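Local coordinates for protein AvrRpt2 (PDB 6HQZ) that acts as a type III effector of the fire blight bacterium Erwinia amylovora and belongs to the C70 family of papain-like cysteine proteases, at residues 19-22 with 23-27; 40-43 with 44-48. All blocks are in the same frame, centred on the assembly; numbering follows the deposited sequence.

Interaction 1. Residues 19-22 with 23-27; sequences GCWY and ACTRM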
loop_
_atom_site.group_PDB
_atom_site.type_symbol
_atom_site.label_atom_id
_atom_site.label_comp_id
_atom_site.label_asym_id
_atom_site.label_seq_id
_atom_site.Cartn_x
_atom_site.Cartn_y
_atom_site.Cartn_z
ATOM N N GLY A 19 -28.908 -3.601 6.923
ATOM C CA GLY A 19 -27.999 -4.335 7.787
ATOM C C GLY A 19 -26.582 -4.357 7.254
ATOM O O GLY A 19 -25.664 -4.350 8.080
ATOM N N CYS A 20 -26.375 -4.341 5.922
ATOM C CA CYS A 20 -25.028 -4.390 5.346
ATOM C C CYS A 20 -24.274 -3.093 5.642
ATOM O O CYS A 20 -23.067 -3.137 5.910
ATOM C CB CYS A 20 -25.005 -4.775 3.865
ATOM S SG CYS A 20 -26.013 -3.698 2.867
ATOM N N TRP A 21 -24.979 -1.964 5.688
ATOM C CA TRP A 21 -24.318 -0.700 6.097
ATOM C C TRP A 21 -23.723 -0.782 7.535
ATOM O O TRP A 21 -22.554 -0.361 7.798
ATOM C CB TRP A 21 -25.275 0.485 5.948
ATOM C CG TRP A 21 -24.842 1.752 6.734
ATOM C CD1 TRP A 21 -25.178 2.094 8.007
ATOM C CD2 TRP A 21 -23.977 2.772 6.257
ATOM N NE1 TRP A 21 -24.568 3.289 8.353
ATOM C CE2 TRP A 21 -23.851 3.739 7.281
ATOM C CE3 TRP A 21 -23.364 3.002 5.039
ATOM C CZ2 TRP A 21 -23.072 4.876 7.144
ATOM C CZ3 TRP A 21 -22.586 4.141 4.898
ATOM C CH2 TRP A 21 -22.451 5.057 5.937
ATOM N N TYR A 22 -24.528 -1.284 8.454
ATOM C CA TYR A 22 -24.096 -1.281 9.858
ATOM C C TYR A 22 -22.976 -2.278 10.024
ATOM O O TYR A 22 -21.988 -1.982 10.735
ATOM C CB TYR A 22 -25.236 -1.543 10.827
ATOM C CG TYR A 22 -26.288 -0.466 10.725
ATOM C CD1 TYR A 22 -26.081 0.783 11.323
ATOM C CD2 TYR A 22 -27.479 -0.661 10.018
ATOM C CE1 TYR A 22 -27.028 1.797 11.249
ATOM C CE2 TYR A 22 -28.441 0.350 9.933
ATOM C CZ TYR A 22 -28.202 1.567 10.568
ATOM O OH TYR A 22 -29.097 2.570 10.491
ATOM N N ALA A 23 -23.101 -3.419 9.350
ATOM C CA ALA A 23 -22.042 -4.404 9.419
ATOM C C ALA A 23 -20.715 -3.885 8.849
ATOM O O ALA A 23 -19.665 -4.068 9.504
ATOM C CB ALA A 23 -22.435 -5.706 8.762
ATOM N N CYS A 24 -20.748 -3.274 7.656
ATOM C CA CYS A 24 -19.549 -2.784 7.011
ATOM C C CYS A 24 -18.906 -1.659 7.850
ATOM O O CYS A 24 -17.704 -1.636 8.002
ATOM C CB CYS A 24 -19.839 -2.318 5.559
ATOM S SG CYS A 24 -20.214 -3.718 4.468
ATOM N N THR A 25 -19.692 -0.726 8.336
ATOM C CA THR A 25 -19.125 0.381 9.086
ATOM C C THR A 25 -18.505 -0.170 10.413
ATOM O O THR A 25 -17.397 0.260 10.740
ATOM C CB THR A 25 -20.120 1.514 9.343
ATOM O OG1 THR A 25 -21.292 0.983 9.937
ATOM C CG2 THR A 25 -20.461 2.219 8.115
ATOM N N ARG A 26 -19.130 -1.183 11.042
ATOM C CA ARG A 26 -18.561 -1.870 12.219
ATOM C C ARG A 26 -17.245 -2.603 11.890
ATOM O O ARG A 26 -16.266 -2.508 12.666
ATOM C CB ARG A 26 -19.560 -2.820 12.937
ATOM C CG ARG A 26 -19.299 -2.969 14.434
ATOM C CD ARG A 26 -20.483 -3.508 15.284
ATOM N NE ARG A 26 -21.750 -3.426 14.548
ATOM C CZ ARG A 26 -22.750 -4.303 14.605
ATOM N NH1 ARG A 26 -22.717 -5.339 15.438
ATOM N NH2 ARG A 26 -23.816 -4.102 13.833
ATOM N N MET A 27 -17.177 -3.240 10.716
ATOM C CA MET A 27 -15.934 -3.854 10.272
ATOM C C MET A 27 -14.824 -2.834 10.061
ATOM O O MET A 27 -13.659 -3.190 10.236
ATOM C CB MET A 27 -16.110 -4.726 9.039
ATOM C CG MET A 27 -16.975 -5.927 9.293
ATOM S SD MET A 27 -16.989 -7.066 7.900
ATOM C CE MET A 27 -18.443 -6.554 7.017
#
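Trp21 and Thr25 meet one turn apart on the helix 19-27, in a buried local contact that lays a methyl group over an indole face and sets a threonine hydroxyl against main-chain carbonyls. Thr25 CG2 sits 3.8 Å from the centroid of the six-membered ring of Trp21, only 12° off its normal, making a CH-pi contact close to the centre of the ring. The same side chain turns its other branch back along the helix: with chi1 at 53°, OG1 lies between the backbone N and the carbonyl carbon of Thr25, where it is 2.8 Å from Trp21 O and 3.1 Å from Tyr22 O. Both carbonyls are within reach of its one proton, and each already accepts a main-chain N-H from the following turn. The helix packs against strands 104-113 and 93-98, as the central helix does in the protease domain of papain-like enzymes, where its N-terminal part carries the nucleophilic cysteine. Inward-facing groups include Trp21, Cys24 and Thr25, all of which touch Met94, and the indole NE1 is hydrogen-bonded to Ser34 O. Ala23 N and Cys24 N continue the regular bonding, reaching Gly19 O at 3.0 Å and Cys20 O at 2.9 Å. On the outer side Tyr22 is partly exposed, and Trp21 CD1 lies 3.6 Å above the plane of the Tyr22 ring, over its centre. Arg26, bent at its third torsion, brings NH2 to 4.2 Å from Tyr22 CB, a loose approach at the solvent side.

Interaction 2. Residues 40-43 with 44-48; sequences LPEL and YDSSG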
loop_
_atom_site.group_PDB
_atom_site.type_symbol
_atom_site.label_atom_id
_atom_site.label_comp_id
_atom_site.label_asym_id
_atom_site.label_seq_id
_atom_site.Cartn_x
_atom_site.Cartn_y
_atom_site.Cartn_z
ATOM N N LEU A 40 -30.167 1.037 -0.677
ATOM C CA LEU A 40 -28.973 0.845 -1.441
ATOM C C LEU A 40 -29.043 1.306 -2.913
ATOM O O LEU A 40 -28.078 1.969 -3.392
ATOM C CB LEU A 40 -28.587 -0.617 -1.374
ATOM C CG LEU A 40 -28.095 -1.086 -0.019
ATOM C CD1 LEU A 40 -27.505 -2.484 -0.162
ATOM C CD2 LEU A 40 -27.032 -0.171 0.550
ATOM N N PRO A 41 -30.113 0.920 -3.642
ATOM C CA PRO A 41 -30.212 1.431 -5.031
ATOM C C PRO A 41 -30.135 2.953 -5.140
ATOM O O PRO A 41 -29.487 3.462 -6.048
ATOM C CB PRO A 41 -31.588 0.963 -5.512
ATOM C CG PRO A 41 -32.072 -0.026 -4.505
ATOM C CD PRO A 41 -31.219 -0.015 -3.306
ATOM N N GLU A 42 -30.726 3.633 -4.178
ATOM C CA GLU A 42 -30.741 5.096 -4.191
ATOM C C GLU A 42 -29.378 5.706 -3.815
ATOM O O GLU A 42 -28.951 6.759 -4.339
ATOM C CB GLU A 42 -31.892 5.596 -3.322
ATOM C CG GLU A 42 -33.266 5.209 -3.899
ATOM C CD GLU A 42 -33.674 3.741 -3.700
ATOM O OE1 GLU A 42 -33.147 3.071 -2.759
ATOM O OE2 GLU A 42 -34.550 3.273 -4.494
ATOM N N LEU A 43 -28.708 5.023 -2.901
ATOM C CA LEU A 43 -27.395 5.400 -2.467
ATOM C C LEU A 43 -26.406 5.186 -3.616
ATOM O O LEU A 43 -25.534 6.015 -3.792
ATOM C CB LEU A 43 -26.974 4.564 -1.250
ATOM C CG LEU A 43 -25.541 4.764 -0.751
ATOM C CD1 LEU A 43 -25.392 6.200 -0.338
ATOM C CD2 LEU A 43 -25.174 3.810 0.363
ATOM N N TYR A 44 -26.546 4.100 -4.393
ATOM C CA TYR A 44 -25.475 3.715 -5.325
ATOM C C TYR A 44 -25.781 3.898 -6.780
ATOM O O TYR A 44 -24.859 3.870 -7.635
ATOM C CB TYR A 44 -25.052 2.265 -5.071
ATOM C CG TYR A 44 -24.246 2.129 -3.845
ATOM C CD1 TYR A 44 -23.061 2.820 -3.682
ATOM C CD2 TYR A 44 -24.663 1.319 -2.807
ATOM C CE1 TYR A 44 -22.308 2.723 -2.509
ATOM C CE2 TYR A 44 -23.926 1.204 -1.650
ATOM C CZ TYR A 44 -22.734 1.893 -1.477
ATOM O OH TYR A 44 -21.997 1.792 -0.294
ATOM N N ASP A 45 -27.047 4.077 -7.090
ATOM C CA ASP A 45 -27.446 4.148 -8.479
ATOM C C ASP A 45 -28.462 5.226 -8.830
ATOM O O ASP A 45 -29.051 5.149 -9.893
ATOM C CB ASP A 45 -28.004 2.810 -8.942
ATOM C CG ASP A 45 -27.986 2.669 -10.465
ATOM O OD1 ASP A 45 -27.206 3.370 -11.165
ATOM O OD2 ASP A 45 -28.804 1.894 -10.968
ATOM N N SER A 46 -28.672 6.229 -7.985
ATOM C CA SER A 46 -29.724 7.247 -8.279
ATOM C C SER A 46 -29.141 8.354 -9.118
ATOM O O SER A 46 -27.978 8.637 -8.988
ATOM C CB SER A 46 -30.280 7.895 -7.003
ATOM O OG SER A 46 -31.364 7.163 -6.474
ATOM N N SER A 47 -29.961 8.967 -9.966
ATOM C CA SER A 47 -29.636 10.264 -10.610
ATOM C C SER A 47 -30.812 11.274 -10.473
ATOM O O SER A 47 -31.857 10.926 -9.948
ATOM C CB SER A 47 -29.266 10.060 -12.075
ATOM O OG SER A 47 -28.586 11.211 -12.577
ATOM N N GLY A 48 -30.644 12.520 -10.916
ATOM C CA GLY A 48 -31.657 13.575 -10.681
ATOM C C GLY A 48 -31.869 13.855 -9.183
ATOM O O GLY A 48 -30.899 13.775 -8.435
HETATM O O HOH W 1 -27.032 8.016 -6.136
#
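Tyr44 enters the contact through both backbone and ring. Its N donates to Leu40 O at 2.8 Å, although the bond is bent, with an N-H...O angle of 139°. The ring lies alongside two leucines that point the same way as it does. Leu43 leans over one face, bringing CD2 to 3.5 Å from Tyr44 CE2 in a CH-pi contact; its CG stands anti to the backbone N (chi1 175°), which carries the isobutyl group over its neighbour's ring. Leu40 adds a looser touch, CD2 to Tyr44 CE2 at 4.0 Å. Leu43 and Tyr44 are buried: Tyr44 packs on Trp104 and Met106 of strand 104-113, and Leu43 on Gln54 and Val58 of helix 49-65. The short helix 40-45 thus bridges the antiparallel sheet and the longer helix that follows in this papain-like protease domain. Asp45 comes next, and its N bonds to Pro41 O at 2.7 Å, again bent (135°). On its side chain, Asp45 OD1 makes a long, weak ion pair with Arg144. At Ser46 the chain is extended and no longer helical. Its side chain turns back, placing OG 3.1 Å from Glu42 CA and 3.6 Å from Glu42 CB, while the same oxygen has a weak hydrogen bond with Gln50. A water lies between the carbonyls, 2.9 Å from Glu42 O and 3.1 Å from Ser46 O, linking the carbonyl of a helical residue to that of Ser46.

Overall arrangement
Both interactions are local contacts on short helices, yet their settings differ. Interaction 1 is mainly buried and lies within a regular helix, where the main-chain bonds are nearly straight; here a threonine combines hydroxyl and methyl contacts. Interaction 2 is only partly buried and runs from a short helix into the loop after it, where bonds bend and a water helps to span the departing chain. In each, an aliphatic group lies over an aromatic face, a threonine methyl in one and a leucine branch in the other, and both aromatic side chains touch Met106 of strand 104-113. Their centres are about 18 Å apart, but the two helices touch directly through Cys20 SG and Leu40 CD1, at 3.6 Å.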